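Local structure of nucleoporin nup120 (Schizosaccharomyces pombe, 4GQ2) at residues A[115-120]-A[174-179]; A[181-186]-A[193-198]. The protein serves as a structural component of the nuclear pore complex, whose nucleoporins can also act as docking partners for transiently associated nuclear transport factors. All coordinates share one frame; numbering follows the deposited sequence.

Contact 1: residues A[115-120]-A[174-179]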
# COMPACT_ATOMS: atom_id res chain seq x y z
N GLY A 115 -30.90 21.57 3.31
CA GLY A 115 -31.79 21.11 4.36
C GLY A 115 -31.12 20.52 5.59
O GLY A 115 -31.76 19.80 6.35
N VAL A 116 -29.84 20.82 5.78
CA VAL A 116 -29.10 20.34 6.95
C VAL A 116 -28.42 21.52 7.64
O VAL A 116 -27.69 22.28 7.01
CB VAL A 116 -28.04 19.27 6.57
CG1 VAL A 116 -27.32 18.75 7.81
CG2 VAL A 116 -28.66 18.11 5.81
N ALA A 117 -28.67 21.67 8.93
CA ALA A 117 -28.11 22.77 9.70
C ALA A 117 -27.64 22.26 11.05
O ALA A 117 -28.29 21.41 11.66
CB ALA A 117 -29.14 23.88 9.86
N PHE A 118 -26.53 22.80 11.52
CA PHE A 118 -25.90 22.35 12.76
C PHE A 118 -25.90 23.43 13.83
O PHE A 118 -25.87 24.62 13.53
CB PHE A 118 -24.46 21.94 12.47
CG PHE A 118 -24.30 20.58 11.87
CD1 PHE A 118 -24.66 20.33 10.55
CD2 PHE A 118 -23.76 19.54 12.62
CE1 PHE A 118 -24.50 19.07 10.00
CE2 PHE A 118 -23.59 18.27 12.07
CZ PHE A 118 -23.97 18.04 10.75
N SER A 119 -25.93 22.99 15.09
CA SER A 119 -25.74 23.88 16.23
C SER A 119 -25.11 23.12 17.39
O SER A 119 -25.28 21.90 17.51
CB SER A 119 -27.06 24.52 16.65
OG SER A 119 -26.83 25.63 17.51
N PHE A 120 -24.40 23.84 18.26
CA PHE A 120 -23.69 23.23 19.37
C PHE A 120 -24.03 23.88 20.71
O PHE A 120 -23.98 25.11 20.83
CB PHE A 120 -22.18 23.29 19.12
CG PHE A 120 -21.35 22.62 20.18
CD1 PHE A 120 -21.25 21.23 20.23
CD2 PHE A 120 -20.66 23.38 21.12
CE1 PHE A 120 -20.48 20.62 21.21
CE2 PHE A 120 -19.89 22.77 22.10
CZ PHE A 120 -19.80 21.39 22.14
N ASP A 174 -37.09 26.35 1.99
CA ASP A 174 -36.07 26.53 0.98
C ASP A 174 -34.66 26.66 1.57
O ASP A 174 -33.75 25.93 1.19
CB ASP A 174 -36.41 27.75 0.12
CG ASP A 174 -35.62 27.78 -1.17
OD1 ASP A 174 -35.62 26.78 -1.92
OD2 ASP A 174 -35.00 28.83 -1.45
N LEU A 175 -34.48 27.60 2.50
CA LEU A 175 -33.18 27.79 3.13
C LEU A 175 -33.33 27.78 4.65
O LEU A 175 -34.38 28.15 5.18
CB LEU A 175 -32.52 29.09 2.66
CG LEU A 175 -32.16 29.23 1.17
CD1 LEU A 175 -31.87 30.68 0.82
CD2 LEU A 175 -30.97 28.35 0.80
N MET A 176 -32.27 27.34 5.33
CA MET A 176 -32.25 27.28 6.79
C MET A 176 -31.06 28.06 7.35
O MET A 176 -30.03 28.21 6.69
CB MET A 176 -32.14 25.85 7.30
CG MET A 176 -33.10 24.84 6.68
SD MET A 176 -32.58 23.15 7.03
CE MET A 176 -32.97 22.98 8.77
N ALA A 177 -31.22 28.53 8.59
CA ALA A 177 -30.10 29.03 9.37
C ALA A 177 -30.39 28.80 10.85
O ALA A 177 -31.25 29.46 11.43
CB ALA A 177 -29.83 30.51 9.09
N ALA A 178 -29.69 27.84 11.43
CA ALA A 178 -29.74 27.57 12.86
C ALA A 178 -29.40 28.84 13.63
O ALA A 178 -28.41 29.52 13.33
CB ALA A 178 -28.77 26.45 13.22
N ILE A 179 -30.22 29.17 14.62
CA ILE A 179 -29.98 30.35 15.46
C ILE A 179 -29.32 29.90 16.76
O ILE A 179 -28.49 30.61 17.32
CB ILE A 179 -31.30 31.11 15.74
CG1 ILE A 179 -31.90 31.67 14.44
CG2 ILE A 179 -31.10 32.21 16.78
CD1 ILE A 179 -30.92 32.41 13.54
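Met176 reaches from segment 174-179 to the backbone of segment 115-120, and its path defines one end of this interface. From CB the chain leaves with CG anti to the carbonyl carbon (chi1 -48°), continues nearly straight through chi2, and then bends at chi3 (72°). SD thereby comes down on the start of the other strand, packing directly against the Gly115 backbone, 3.3 Å from Gly115 C and 3.5 Å from Gly115 CA, with Val116 N a little farther off. The bend turns CE along the strand to the methyl of Ala117, which it meets at 4.1 Å (Met176 CE to Ala117 CB). Beyond it, Ala117 CB and Ala178 CB touch methyl to methyl at 4.2 Å, and Ala178 CB also lies 3.4 Å from Phe118 O.

The two strands run almost parallel, 6° apart, but their axes come no closer than 6.4 Å, wider than neighbours within one sheet. They are the first strands of consecutive four-stranded blades of the beta-propeller, 115-121 and 173-178, stacked face to face. Each is bonded within its own blade: Ala117 pairs with Tyr130, while a classic beta bulge sets Asp174 and Leu175 together opposite Ser187. Phe118 points away from segment 174-179, its ring meeting those of Trp76 and Tyr63 in the preceding sheet.

Sulfur, methyl groups and peptide atoms thus make a small, 258 Å² interface whose cohesion across the segments is van der Waals, with backbone hydrogen bonding directed into each blade.

Contact 2: residues A[181-186]-A[193-198]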
# COMPACT_ATOMS: atom_id res chain seq x y z
N THR A 181 -29.43 26.05 19.68
CA THR A 181 -29.80 24.65 19.89
C THR A 181 -31.30 24.44 20.02
O THR A 181 -31.76 23.31 20.16
CB THR A 181 -29.09 24.05 21.12
OG1 THR A 181 -29.00 25.03 22.17
CG2 THR A 181 -27.69 23.58 20.75
N SER A 182 -32.07 25.52 19.98
CA SER A 182 -33.52 25.40 20.08
C SER A 182 -34.26 26.28 19.07
O SER A 182 -35.48 26.16 18.92
CB SER A 182 -33.98 25.73 21.51
OG SER A 182 -33.71 27.08 21.83
N GLU A 183 -33.52 27.15 18.39
CA GLU A 183 -34.12 28.08 17.43
C GLU A 183 -33.51 27.95 16.04
O GLU A 183 -32.29 27.85 15.88
CB GLU A 183 -33.98 29.53 17.92
CG GLU A 183 -34.82 29.86 19.15
CD GLU A 183 -34.24 31.02 19.94
OE1 GLU A 183 -33.15 30.86 20.53
OE2 GLU A 183 -34.89 32.09 19.99
N ILE A 184 -34.38 27.96 15.03
CA ILE A 184 -33.96 27.94 13.63
C ILE A 184 -34.89 28.81 12.77
O ILE A 184 -36.09 28.90 13.03
CB ILE A 184 -33.88 26.49 13.08
CG1 ILE A 184 -33.40 26.49 11.62
CG2 ILE A 184 -35.23 25.78 13.20
CD1 ILE A 184 -32.55 25.30 11.26
N CYS A 185 -34.32 29.45 11.77
CA CYS A 185 -35.09 30.17 10.77
C CYS A 185 -35.15 29.40 9.47
O CYS A 185 -34.16 28.81 9.03
CB CYS A 185 -34.49 31.55 10.51
SG CYS A 185 -34.56 32.65 11.94
N VAL A 186 -36.33 29.41 8.85
CA VAL A 186 -36.57 28.72 7.59
C VAL A 186 -37.29 29.68 6.65
O VAL A 186 -38.36 30.20 6.98
CB VAL A 186 -37.41 27.44 7.81
CG1 VAL A 186 -37.70 26.74 6.49
CG2 VAL A 186 -36.72 26.49 8.77
N LEU A 193 -40.65 34.00 5.69
CA LEU A 193 -39.63 33.57 6.64
C LEU A 193 -40.24 33.27 8.01
O LEU A 193 -40.92 34.11 8.59
CB LEU A 193 -38.54 34.65 6.76
CG LEU A 193 -37.34 34.41 7.69
CD1 LEU A 193 -36.30 33.53 7.01
CD2 LEU A 193 -36.73 35.73 8.11
N THR A 194 -39.97 32.07 8.52
CA THR A 194 -40.46 31.65 9.82
C THR A 194 -39.32 31.43 10.82
O THR A 194 -38.20 31.09 10.43
CB THR A 194 -41.33 30.37 9.72
OG1 THR A 194 -41.86 30.05 11.01
CG2 THR A 194 -40.51 29.19 9.22
N LYS A 195 -39.62 31.63 12.10
CA LYS A 195 -38.71 31.21 13.15
C LYS A 195 -39.38 30.09 13.93
O LYS A 195 -40.37 30.31 14.63
CB LYS A 195 -38.32 32.37 14.08
CG LYS A 195 -37.24 32.00 15.09
CD LYS A 195 -37.07 33.05 16.18
CE LYS A 195 -36.13 34.16 15.74
NZ LYS A 195 -36.02 35.22 16.78
N ILE A 196 -38.84 28.88 13.79
CA ILE A 196 -39.32 27.73 14.54
C ILE A 196 -38.57 27.66 15.87
O ILE A 196 -37.35 27.57 15.89
CB ILE A 196 -39.16 26.43 13.74
CG1 ILE A 196 -39.93 26.53 12.41
CG2 ILE A 196 -39.63 25.23 14.55
CD1 ILE A 196 -39.54 25.51 11.37
N ILE A 197 -39.32 27.72 16.98
CA ILE A 197 -38.73 27.65 18.33
C ILE A 197 -39.21 26.39 19.03
O ILE A 197 -40.41 26.17 19.20
CB ILE A 197 -39.06 28.89 19.20
CG1 ILE A 197 -38.63 30.19 18.53
CG2 ILE A 197 -38.40 28.78 20.57
CD1 ILE A 197 -39.77 30.93 17.85
N LEU A 198 -38.25 25.57 19.45
CA LEU A 198 -38.54 24.26 20.02
C LEU A 198 -38.30 24.24 21.52
O LEU A 198 -37.43 24.95 22.04
CB LEU A 198 -37.68 23.18 19.36
CG LEU A 198 -37.44 23.24 17.86
CD1 LEU A 198 -36.12 22.57 17.53
CD2 LEU A 198 -38.58 22.61 17.07
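Five backbone hydrogen bonds join segments 181-186 and 193-198. Ile184 exchanges two with Ile196: Ile184 N to Ile196 O at 3.1 Å, and Ile196 N to Ile184 O at 2.9 Å, the latter bent to 141° at the hydrogen although its donor lies nearly along the C=O axis. Val186 and Thr194 form the next reciprocal pair. Thr194 N points almost straight at Val186 O (179°), yet it sits above the carbonyl plane. Leu198 N adds a bond to Ser182 O.

The side chains alternate between two faces. On one, Ile184 and Ile196 lie side by side, Ile184 CG2 4.0 Å from Ile196 CB, while the side chains of Ile196 and Val186 cross obliquely, CD1 of Ile196 meeting CG2 of Val186 at 4.0 Å. Thr194 puts its methyl CG2 in the crowded position between backbone N and carbonyl carbon, which brings it 3.8 Å from Val186 CB.

These are the two central strands of a four-stranded antiparallel propeller blade, a hairpin whose strand directions differ by 158°. On the other face, Glu183 CG rests against Ile197 CG1 at 3.9 Å, and Cys185 SG lies beside Lys195 CG.

Polar ends of these residues are positioned from farther out. Glu183 OE1 bonds to Ser180 OG, and Lys195 NZ to Asn267 OD1; Glu183 OE2 and Lys195 NZ stay 4.6 Å apart, not in contact, so their opposite charges may attract only weakly. Thr194 OG1, anti to its backbone N, bonds to Glu207 OE2 on the blade's outermost strand. Behind the apolar face, Tyr130 and Ile132 of the preceding blade cover Ile184 and Val186.

Contact 1 joins two blades of the propeller, whereas contact 2 lies within the second of them; their centres are about 9 Å apart. Strand 173-178 belongs to the blade interface, and its neighbour 183-188 carries contact 2. Their pairing within the blade includes a probable hydrogen bond, Ala177 N to Cys185 O at 3.0 Å. Apolar contact also connects the pairs: Met176 CE lies 3.4 Å from Ile184 CD1, so that methyl meets both Ala117 and the face that Ile184 shares with Ile196. At the far end, Ser119 OG packs 3.4 Å from Thr181 N. The turn between strands 173-178 and 183-188 therefore leans on the preceding blade as well.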